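Local coordinates for YjbQ family protein (Aeropyrum pernix, PDB 2P6H) that is of unknown function, a member of the uncharacterised UPF0047 (YjbQ) family that assembles from three copies of its chain, at residues G4-T10 against R123-L129; H43-A49 against N90-S96. One frame throughout, in Å; residues are numbered along the deposited sequence.

Contact 1: residues G4-T10 against R123-L129; sequences GSFTVKT and RERTVNL. With SO4 (sulfate ion), chain E; SO4 (sulfate ion), chain C.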
# COMPACT_ATOMS: atom_id res chain seq x y z
N GLY A 4 -15.92 -9.34 -10.21
CA GLY A 4 -15.36 -9.91 -11.42
C GLY A 4 -13.89 -10.25 -11.32
O GLY A 4 -13.25 -10.03 -10.29
N SER A 5 -13.35 -10.80 -12.40
CA SER A 5 -11.94 -11.18 -12.43
C SER A 5 -11.50 -11.50 -13.84
O SER A 5 -12.33 -11.73 -14.72
CB SER A 5 -11.70 -12.42 -11.57
OG SER A 5 -12.21 -13.57 -12.22
N PHE A 6 -10.19 -11.50 -14.05
CA PHE A 6 -9.62 -11.84 -15.33
C PHE A 6 -8.25 -12.43 -15.11
O PHE A 6 -7.60 -12.21 -14.10
CB PHE A 6 -9.57 -10.60 -16.27
CG PHE A 6 -8.67 -9.48 -15.76
CD1 PHE A 6 -7.29 -9.55 -15.95
CD2 PHE A 6 -9.24 -8.35 -15.19
CE1 PHE A 6 -6.48 -8.49 -15.55
CE2 PHE A 6 -8.41 -7.29 -14.79
CZ PHE A 6 -7.04 -7.35 -14.98
N THR A 7 -7.81 -13.28 -16.07
CA THR A 7 -6.49 -13.89 -15.92
C THR A 7 -5.43 -13.11 -16.63
O THR A 7 -5.69 -12.38 -17.58
CB THR A 7 -6.49 -15.22 -16.59
OG1 THR A 7 -6.81 -15.05 -17.97
CG2 THR A 7 -7.53 -16.14 -15.95
N VAL A 8 -4.21 -13.30 -16.11
CA VAL A 8 -3.04 -12.64 -16.66
C VAL A 8 -1.96 -13.70 -16.76
O VAL A 8 -1.48 -14.23 -15.76
CB VAL A 8 -2.58 -11.52 -15.71
CG1 VAL A 8 -1.26 -10.91 -16.23
CG2 VAL A 8 -3.62 -10.42 -15.61
N LYS A 9 -1.61 -14.01 -18.00
CA LYS A 9 -0.59 -15.00 -18.28
C LYS A 9 0.76 -14.32 -18.33
O LYS A 9 1.05 -13.50 -19.19
CB LYS A 9 -0.90 -15.63 -19.64
CG LYS A 9 -0.12 -16.93 -19.88
CD LYS A 9 0.83 -16.83 -21.07
CE LYS A 9 1.11 -18.19 -21.72
NZ LYS A 9 2.53 -18.52 -21.55
N THR A 10 1.63 -14.64 -17.36
CA THR A 10 2.94 -14.03 -17.36
C THR A 10 3.93 -14.95 -18.08
O THR A 10 3.75 -16.16 -18.15
CB THR A 10 3.35 -13.75 -15.89
OG1 THR A 10 3.65 -14.99 -15.25
CG2 THR A 10 2.21 -13.06 -15.14
N ARG A 123 3.51 -17.85 -15.06
CA ARG A 123 2.31 -18.44 -14.45
C ARG A 123 1.03 -17.83 -15.02
O ARG A 123 1.03 -16.75 -15.60
CB ARG A 123 2.32 -18.19 -12.94
CG ARG A 123 3.35 -19.00 -12.15
CD ARG A 123 3.13 -18.82 -10.64
NE ARG A 123 4.25 -19.36 -9.84
CZ ARG A 123 4.32 -20.69 -9.61
NH1 ARG A 123 3.43 -21.53 -10.11
NH2 ARG A 123 5.32 -21.15 -8.85
N GLU A 124 -0.07 -18.55 -14.83
CA GLU A 124 -1.33 -18.03 -15.24
C GLU A 124 -1.92 -17.43 -13.99
O GLU A 124 -2.37 -18.13 -13.09
CB GLU A 124 -2.20 -19.18 -15.87
CG GLU A 124 -3.70 -18.95 -15.67
CD GLU A 124 -4.35 -18.83 -17.02
OE1 GLU A 124 -3.79 -18.15 -17.88
OE2 GLU A 124 -5.39 -19.44 -17.23
N ARG A 125 -1.85 -16.11 -13.94
CA ARG A 125 -2.29 -15.37 -12.76
C ARG A 125 -3.72 -14.82 -12.83
O ARG A 125 -4.34 -14.83 -13.88
CB ARG A 125 -1.32 -14.23 -12.51
CG ARG A 125 0.11 -14.67 -12.31
CD ARG A 125 0.29 -15.57 -11.08
NE ARG A 125 1.64 -15.41 -10.55
CZ ARG A 125 2.01 -15.77 -9.33
NH1 ARG A 125 1.12 -16.33 -8.50
NH2 ARG A 125 3.24 -15.51 -8.89
N THR A 126 -4.22 -14.35 -11.69
CA THR A 126 -5.58 -13.81 -11.58
C THR A 126 -5.61 -12.42 -10.97
O THR A 126 -4.83 -12.08 -10.09
CB THR A 126 -6.41 -14.73 -10.70
OG1 THR A 126 -6.49 -16.02 -11.31
CG2 THR A 126 -7.83 -14.17 -10.55
N VAL A 127 -6.51 -11.58 -11.52
CA VAL A 127 -6.77 -10.28 -10.93
C VAL A 127 -8.23 -10.21 -10.61
O VAL A 127 -9.07 -10.48 -11.46
CB VAL A 127 -6.47 -9.18 -11.95
CG1 VAL A 127 -6.90 -7.82 -11.39
CG2 VAL A 127 -5.00 -9.13 -12.29
N ASN A 128 -8.52 -9.94 -9.34
CA ASN A 128 -9.90 -9.87 -8.93
C ASN A 128 -10.34 -8.41 -8.88
O ASN A 128 -9.55 -7.51 -8.64
CB ASN A 128 -10.01 -10.50 -7.52
CG ASN A 128 -9.83 -12.01 -7.59
OD1 ASN A 128 -9.36 -12.65 -6.66
ND2 ASN A 128 -10.25 -12.59 -8.74
N LEU A 129 -11.63 -8.18 -9.12
CA LEU A 129 -12.16 -6.83 -9.18
C LEU A 129 -13.46 -6.72 -8.41
O LEU A 129 -14.28 -7.63 -8.41
CB LEU A 129 -12.42 -6.41 -10.64
CG LEU A 129 -11.27 -6.61 -11.64
CD1 LEU A 129 -11.75 -6.50 -13.07
CD2 LEU A 129 -10.18 -5.58 -11.35
S SO4 E . -3.33 -12.77 -21.58
O1 SO4 E . -4.37 -11.99 -22.15
O2 SO4 E . -2.15 -13.02 -22.34
O3 SO4 E . -3.91 -14.15 -21.19
O4 SO4 E . -2.87 -12.22 -20.32
S SO4 C . 0.78 -17.60 -4.77
O1 SO4 C . 1.99 -18.53 -4.60
O2 SO4 C . -0.35 -18.23 -5.45
O3 SO4 C . 1.13 -16.43 -5.58
O4 SO4 C . 0.31 -17.12 -3.47
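Gly-4 and Leu-129 exchange two backbone hydrogen bonds, the first of three hydrogen-bonded antiparallel pairs, before Phe-6 with Val-127 and Val-8 with Arg-125. Ser-5 points to the face shared with Thr-7 and Asn-128, its CB 3.2 Å from ND2 of Asn-128. Phe-6 carries the apolar side of the contact: CG sits between its backbone N and carbonyl carbon (chi1 64°), which lays the ring alongside Val-127. CB of Val-127 stands over one ring face, 3.8 Å from the centroid of the Phe-6 ring (CH-pi), while Leu-129 CD1 meets the ring edge 3.8 Å from Phe-6 CD2. With an alanine here, Val-127 and Leu-129 CD1 would probably be left without the ring they pack on. This pairs strand 2-9, outermost in its five-strand sheet, with strand 124-133. At Thr-7 the CA leans on Arg-125 O, 3.1 Å away. Val-8 O takes Arg-125 N at 2.6 Å, and Val-8 CG2 touches Val-127 CG2. Lys-9 backbone N donates to sulfate O4 at 3.2 Å; Lys-22 also holds that ion. Thr-10 N reaches Arg-123 O at 2.8 Å, and its OG1, also bonded to Glu-118, accepts Arg-123 N at 2.9 Å.

Contact 2: residues H43-A49 against N90-S96; sequences HTTAAVA and NTIIGDS. With SO4 (sulfate ion), chain C.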
# COMPACT_ATOMS: atom_id res chain seq x y z
N HIS A 43 -2.57 -13.48 -5.00
CA HIS A 43 -1.25 -14.11 -4.98
C HIS A 43 -0.29 -13.50 -3.96
O HIS A 43 -0.29 -12.29 -3.77
CB HIS A 43 -0.62 -14.03 -6.38
CG HIS A 43 -1.50 -14.55 -7.48
ND1 HIS A 43 -1.95 -15.85 -7.53
CD2 HIS A 43 -2.03 -13.93 -8.56
CE1 HIS A 43 -2.71 -16.01 -8.60
NE2 HIS A 43 -2.78 -14.86 -9.24
N THR A 44 0.51 -14.34 -3.32
CA THR A 44 1.50 -13.89 -2.35
C THR A 44 2.87 -13.68 -3.03
O THR A 44 3.80 -13.20 -2.41
CB THR A 44 1.72 -14.91 -1.21
OG1 THR A 44 2.26 -16.13 -1.75
CG2 THR A 44 0.41 -15.21 -0.48
N THR A 45 2.98 -14.08 -4.31
CA THR A 45 4.27 -13.85 -5.00
C THR A 45 4.09 -13.06 -6.28
O THR A 45 4.90 -13.12 -7.20
CB THR A 45 4.93 -15.18 -5.38
OG1 THR A 45 4.02 -15.94 -6.18
CG2 THR A 45 5.27 -15.98 -4.12
N ALA A 46 3.04 -12.25 -6.29
CA ALA A 46 2.79 -11.30 -7.35
C ALA A 46 2.17 -10.11 -6.68
O ALA A 46 1.71 -10.17 -5.55
CB ALA A 46 1.83 -11.87 -8.47
N ALA A 47 2.18 -8.96 -7.34
CA ALA A 47 1.63 -7.75 -6.73
C ALA A 47 0.99 -6.87 -7.79
O ALA A 47 0.99 -7.18 -8.98
CB ALA A 47 2.75 -6.99 -6.02
N VAL A 48 0.36 -5.77 -7.33
CA VAL A 48 -0.16 -4.78 -8.26
C VAL A 48 0.25 -3.40 -7.81
O VAL A 48 0.25 -3.09 -6.63
CB VAL A 48 -1.69 -4.81 -8.31
CG1 VAL A 48 -2.26 -4.84 -6.90
CG2 VAL A 48 -2.21 -3.56 -9.01
N ALA A 49 0.64 -2.61 -8.80
CA ALA A 49 1.07 -1.26 -8.53
C ALA A 49 0.44 -0.32 -9.53
O ALA A 49 -0.10 -0.72 -10.55
CB ALA A 49 2.57 -1.23 -8.71
N ASN A 90 6.22 -8.63 -2.89
CA ASN A 90 4.79 -8.46 -2.64
C ASN A 90 4.53 -7.66 -1.38
O ASN A 90 3.65 -6.83 -1.33
CB ASN A 90 4.11 -9.83 -2.55
CG ASN A 90 2.68 -9.73 -2.05
OD1 ASN A 90 1.72 -9.92 -2.78
ND2 ASN A 90 2.54 -9.45 -0.74
N THR A 91 5.31 -7.93 -0.30
CA THR A 91 5.04 -7.19 0.94
C THR A 91 5.27 -5.67 0.83
O THR A 91 4.65 -4.89 1.52
CB THR A 91 5.82 -7.74 2.15
OG1 THR A 91 7.17 -7.27 2.13
CG2 THR A 91 5.82 -9.27 2.21
N ILE A 92 6.26 -5.22 0.02
CA ILE A 92 6.39 -3.73 0.05
C ILE A 92 5.82 -3.09 -1.20
O ILE A 92 5.91 -1.88 -1.40
CB ILE A 92 7.84 -3.33 0.06
CG1 ILE A 92 8.57 -4.07 -1.08
CG2 ILE A 92 8.48 -3.72 1.41
CD1 ILE A 92 10.00 -3.64 -1.39
N ILE A 93 5.23 -3.90 -2.11
CA ILE A 93 4.53 -3.28 -3.23
C ILE A 93 3.04 -3.29 -2.95
O ILE A 93 2.33 -2.32 -3.18
CB ILE A 93 4.82 -4.05 -4.53
CG1 ILE A 93 6.26 -3.82 -4.99
CG2 ILE A 93 3.88 -3.57 -5.66
CD1 ILE A 93 6.67 -4.79 -6.10
N GLY A 94 2.52 -4.39 -2.40
CA GLY A 94 1.11 -4.45 -2.08
C GLY A 94 0.31 -5.30 -3.05
O GLY A 94 0.68 -5.44 -4.22
N ASP A 95 -0.79 -5.88 -2.59
CA ASP A 95 -1.61 -6.74 -3.43
C ASP A 95 -2.99 -6.20 -3.76
O ASP A 95 -3.82 -6.91 -4.34
CB ASP A 95 -1.75 -8.12 -2.78
CG ASP A 95 -2.00 -8.03 -1.30
OD1 ASP A 95 -2.58 -7.01 -0.86
OD2 ASP A 95 -1.61 -8.96 -0.57
N SER A 96 -3.27 -4.96 -3.38
CA SER A 96 -4.57 -4.39 -3.72
C SER A 96 -4.48 -2.87 -3.78
O SER A 96 -3.69 -2.23 -3.10
CB SER A 96 -5.61 -4.82 -2.66
OG SER A 96 -5.58 -3.91 -1.57
S SO4 C . 0.78 -17.60 -4.77
O1 SO4 C . 1.99 -18.53 -4.60
O2 SO4 C . -0.35 -18.23 -5.45
O3 SO4 C . 1.13 -16.43 -5.58
O4 SO4 C . 0.31 -17.12 -3.47
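Val-48 N donates to Gly-94 O at 3.1 Å, in the carbonyl plane and nearly straight (163° at the hydrogen). Beside it the methyl of Ala-47 points at the helix end, with CB 3.2 Å from Gly-94 O and 3.6 Å from Ile-93 CG2. That same CG2 branch of Ile-93, anti to its backbone N, also comes within 4.1 Å of Ala-49 CB, so one methyl spans two alanines on the strand. Val-48 places CG1 between its backbone N and carbonyl carbon (chi1 47°); there Val-48 CG1 rests 3.5 Å from Asp-95 C. At the other end, CB of Asn-90 lies 3.4 Å from Thr-44 O. What aims the Gly-94 carbonyl is the end of helix 84-93: Gly-94 N still bonds Asn-90 O, but its phi is positive (105°), turning the chain out of the helix and into strand 96-102. A CB here would collide with the O of Ile-93, so the turn suits a residue without one. Farther out, Ala-47 and Ala-49 are held by backbone bonds to Val-117 and Leu-115 of strand 113-118. Asp-95 forms a salt bridge with Arg-97 of the second subunit, and Thr-44 O accepts a hydrogen bond from Asn-51 of that subunit. Before the strand, Thr-44 and Thr-45 grip a sulfate with backbone N and hydroxyl alike, Thr-44 OG1 at 2.8 Å from its O4. This is consistent with an anion-binding loop, continuing into an edge strand on which the C-terminal end of helix 84-93 packs, at a subunit interface.

How the contacts relate
Contact 1 joins strands from near the two ends of the chain and contact 2 segments from its middle, 43-49 and 90-96 lying between those of contact 1 along the chain; their centres are about 13 Å apart. Arg-125 and His-43 tie them together. Arg-125 NH2 is 2.9 Å from Thr-45 OG1, probably hydrogen-bonded, and Thr-126 N probably donates to His-43 NE2, also at 2.9 Å. One sulfate is shared: Arg-125 NH1 reaches its O3 at 2.9 Å, while Thr-44 and Thr-45 hold it from contact 2. The ion probably came from the crystallisation liquor, yet its setting is consistent with a pocket for an anionic group.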